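Local coordinates for putative phenazine biosynthesis PhzC/PhzF protein (Clostridium difficile, PDB 4DUN) that probably acts as an isomerase of the PhzF family, at residues L150-S153 / E154-I158. Numbering follows the deposited sequence.
Sequences LLNS and EQEVI
Ser-153 is the N-cap of the short helix that begins at Glu-154, and its side chain reaches forward to accept the backbone N-H of Glu-156 in the first turn. OG accepts from Glu-156 N at 3.0 Å, with an N-H...O angle of 154°. The chi1 rotamer of Ser-153 turns OG toward the N-H groups of this opening turn. Ser-153 O takes a weak bond from Val-157 N at 3.3 Å and a second weak, strongly bent one from Glu-156 N.

Glu-156 reaches back past the cap in return. Its CG stands anti to the carbonyl carbon (chi1 -78°) and the chain runs extended to the point where OE1 accepts a fairly straight hydrogen bond from Asn-152 N (3.1 Å). That N-H approaches from above the carboxylate plane. The Glu-156 side chain runs beside that of Asn-152, both heading in the same direction, with the carboxylate and amide planes 71° apart, while Asn-152 OD1 is hydrogen-bonded to Ser-139 OG. Leu-151 CB lies 3.7 Å from Glu-156 OE1, and Leu-151 CD1 meets Val-157 CG2 at 4.0 Å.

The buried Leu-151 and Val-157 side chains both rest on Ile-178 of strand 176-181, which runs parallel to strand 147-150; the capped turn leads from strand 147-150 into helix 154-159 beside that neighbour. Glu-154 OE1 is hydrogen-bonded to Ser-183 OG beyond strand 176-181, and Arg-190 NH1 of strand 187-193 to Val-157 O.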
ATOM      1  N   LEU A 150      23.279  20.416   0.921  1.00 22.45           N
ATOM      2  CA  LEU A 150      24.301  20.055  -0.048  1.00 22.07           C
ATOM      3  C   LEU A 150      25.310  19.136   0.619  1.00 25.06           C
ATOM      4  O   LEU A 150      25.996  19.547   1.559  1.00 24.04           O
ATOM      5  CB  LEU A 150      24.982  21.307  -0.657  1.00 22.68           C
ATOM      6  CG  LEU A 150      26.186  21.015  -1.572  1.00 27.94           C
ATOM      7  CD1 LEU A 150      25.740  20.416  -2.919  1.00 27.25           C
ATOM      8  CD2 LEU A 150      27.037  22.241  -1.775  1.00 31.12           C
ATOM      9  N   LEU A 151      25.415  17.890   0.128  1.00 21.06           N
ATOM     10  CA  LEU A 151      26.392  16.943   0.665  1.00 22.27           C
ATOM     11  C   LEU A 151      27.637  16.938  -0.225  1.00 25.81           C
ATOM     12  O   LEU A 151      27.606  17.512  -1.306  1.00 25.41           O
ATOM     13  CB  LEU A 151      25.788  15.544   0.841  1.00 21.97           C
ATOM     14  CG  LEU A 151      24.512  15.436   1.723  1.00 25.15           C
ATOM     15  CD1 LEU A 151      24.149  13.965   1.977  1.00 24.40           C
ATOM     16  CD2 LEU A 151      24.670  16.153   3.083  1.00 29.73           C
ATOM     17  N   ASN A 152      28.741  16.340   0.249  1.00 25.58           N
ATOM     18  CA  ASN A 152      30.029  16.388  -0.441  1.00 25.79           C
ATOM     19  C   ASN A 152      30.208  15.371  -1.577  1.00 26.06           C
ATOM     20  O   ASN A 152      31.188  15.474  -2.317  1.00 25.50           O
ATOM     21  CB  ASN A 152      31.158  16.243   0.575  1.00 31.00           C
ATOM     22  CG  ASN A 152      31.365  17.499   1.383  1.00 67.23           C
ATOM     23  OD1 ASN A 152      31.690  18.566   0.847  1.00 68.02           O
ATOM     24  ND2 ASN A 152      31.171  17.416   2.691  1.00 60.35           N
ATOM     25  N   SER A 153      29.298  14.401  -1.730  1.00 21.85           N
ATOM     26  CA  SER A 153      29.410  13.396  -2.807  1.00 20.23           C
ATOM     27  C   SER A 153      28.106  12.637  -3.009  1.00 21.87           C
ATOM     28  O   SER A 153      27.270  12.610  -2.122  1.00 19.15           O
ATOM     29  CB  SER A 153      30.505  12.377  -2.477  1.00 23.72           C
ATOM     30  OG  SER A 153      30.119  11.527  -1.403  1.00 23.87           O
ATOM     31  N   GLU A 154      27.992  11.928  -4.139  1.00 19.02           N
ATOM     32  CA  GLU A 154      26.872  11.041  -4.407  1.00 19.10           C
ATOM     33  C   GLU A 154      26.861   9.926  -3.341  1.00 22.58           C
ATOM     34  O   GLU A 154      25.792   9.596  -2.824  1.00 22.97           O
ATOM     35  CB  GLU A 154      26.993  10.464  -5.826  1.00 20.70           C
ATOM     36  CG  GLU A 154      25.922   9.437  -6.135  1.00 24.17           C
ATOM     37  CD  GLU A 154      25.907   8.958  -7.567  1.00 29.70           C
ATOM     38  OE1 GLU A 154      26.214   7.770  -7.794  1.00 38.20           O
ATOM     39  OE2 GLU A 154      25.555   9.757  -8.462  1.00 31.64           O
ATOM     40  N   GLN A 155      28.059   9.421  -2.944  1.00 19.64           N
ATOM     41  CA  GLN A 155      28.180   8.396  -1.911  1.00 19.31           C
ATOM     42  C   GLN A 155      27.519   8.856  -0.600  1.00 22.47           C
ATOM     43  O   GLN A 155      26.802   8.068   0.012  1.00 21.79           O
ATOM     44  CB  GLN A 155      29.653   8.003  -1.654  1.00 21.51           C
ATOM     45  CG  GLN A 155      29.782   6.686  -0.879  1.00 29.82           C
ATOM     46  CD  GLN A 155      29.072   5.540  -1.575  1.00 39.33           C
ATOM     47  OE1 GLN A 155      29.354   5.222  -2.734  1.00 35.27           O
ATOM     48  NE2 GLN A 155      28.097   4.934  -0.906  1.00 29.82           N
ATOM     49  N   GLU A 156      27.723  10.123  -0.201  1.00 20.48           N
ATOM     50  CA  GLU A 156      27.124  10.642   1.041  1.00 20.85           C
ATOM     51  C   GLU A 156      25.586  10.693   0.934  1.00 22.76           C
ATOM     52  O   GLU A 156      24.896  10.359   1.908  1.00 22.63           O
ATOM     53  CB  GLU A 156      27.688  12.018   1.407  1.00 22.00           C
ATOM     54  CG  GLU A 156      29.062  11.944   2.046  1.00 27.92           C
ATOM     55  CD  GLU A 156      29.549  13.240   2.665  1.00 42.77           C
ATOM     56  OE1 GLU A 156      28.847  14.270   2.537  1.00 41.26           O
ATOM     57  OE2 GLU A 156      30.621  13.215   3.311  1.00 44.05           O
ATOM     58  N   VAL A 157      25.065  10.997  -0.268  1.00 18.83           N
ATOM     59  CA  VAL A 157      23.616  11.005  -0.547  1.00 18.06           C
ATOM     60  C   VAL A 157      23.089   9.567  -0.388  1.00 21.86           C
ATOM     61  O   VAL A 157      22.118   9.358   0.331  1.00 20.85           O
ATOM     62  CB  VAL A 157      23.292  11.635  -1.931  1.00 21.01           C
ATOM     63  CG1 VAL A 157      21.826  11.411  -2.334  1.00 21.16           C
ATOM     64  CG2 VAL A 157      23.616  13.131  -1.917  1.00 20.37           C
ATOM     65  N   ILE A 158      23.762   8.584  -1.001  1.00 20.63           N
ATOM     66  CA  ILE A 158      23.396   7.158  -0.896  1.00 21.56           C
ATOM     67  C   ILE A 158      23.441   6.697   0.587  1.00 25.70           C
ATOM     68  O   ILE A 158      22.541   5.983   1.023  1.00 24.39           O
ATOM     69  CB  ILE A 158      24.326   6.284  -1.796  1.00 24.85           C
ATOM     70  CG1 ILE A 158      24.161   6.640  -3.299  1.00 24.37           C
ATOM     71  CG2 ILE A 158      24.114   4.764  -1.561  1.00 26.80           C
ATOM     72  CD1 ILE A 158      25.304   6.138  -4.199  1.00 29.94           C
TER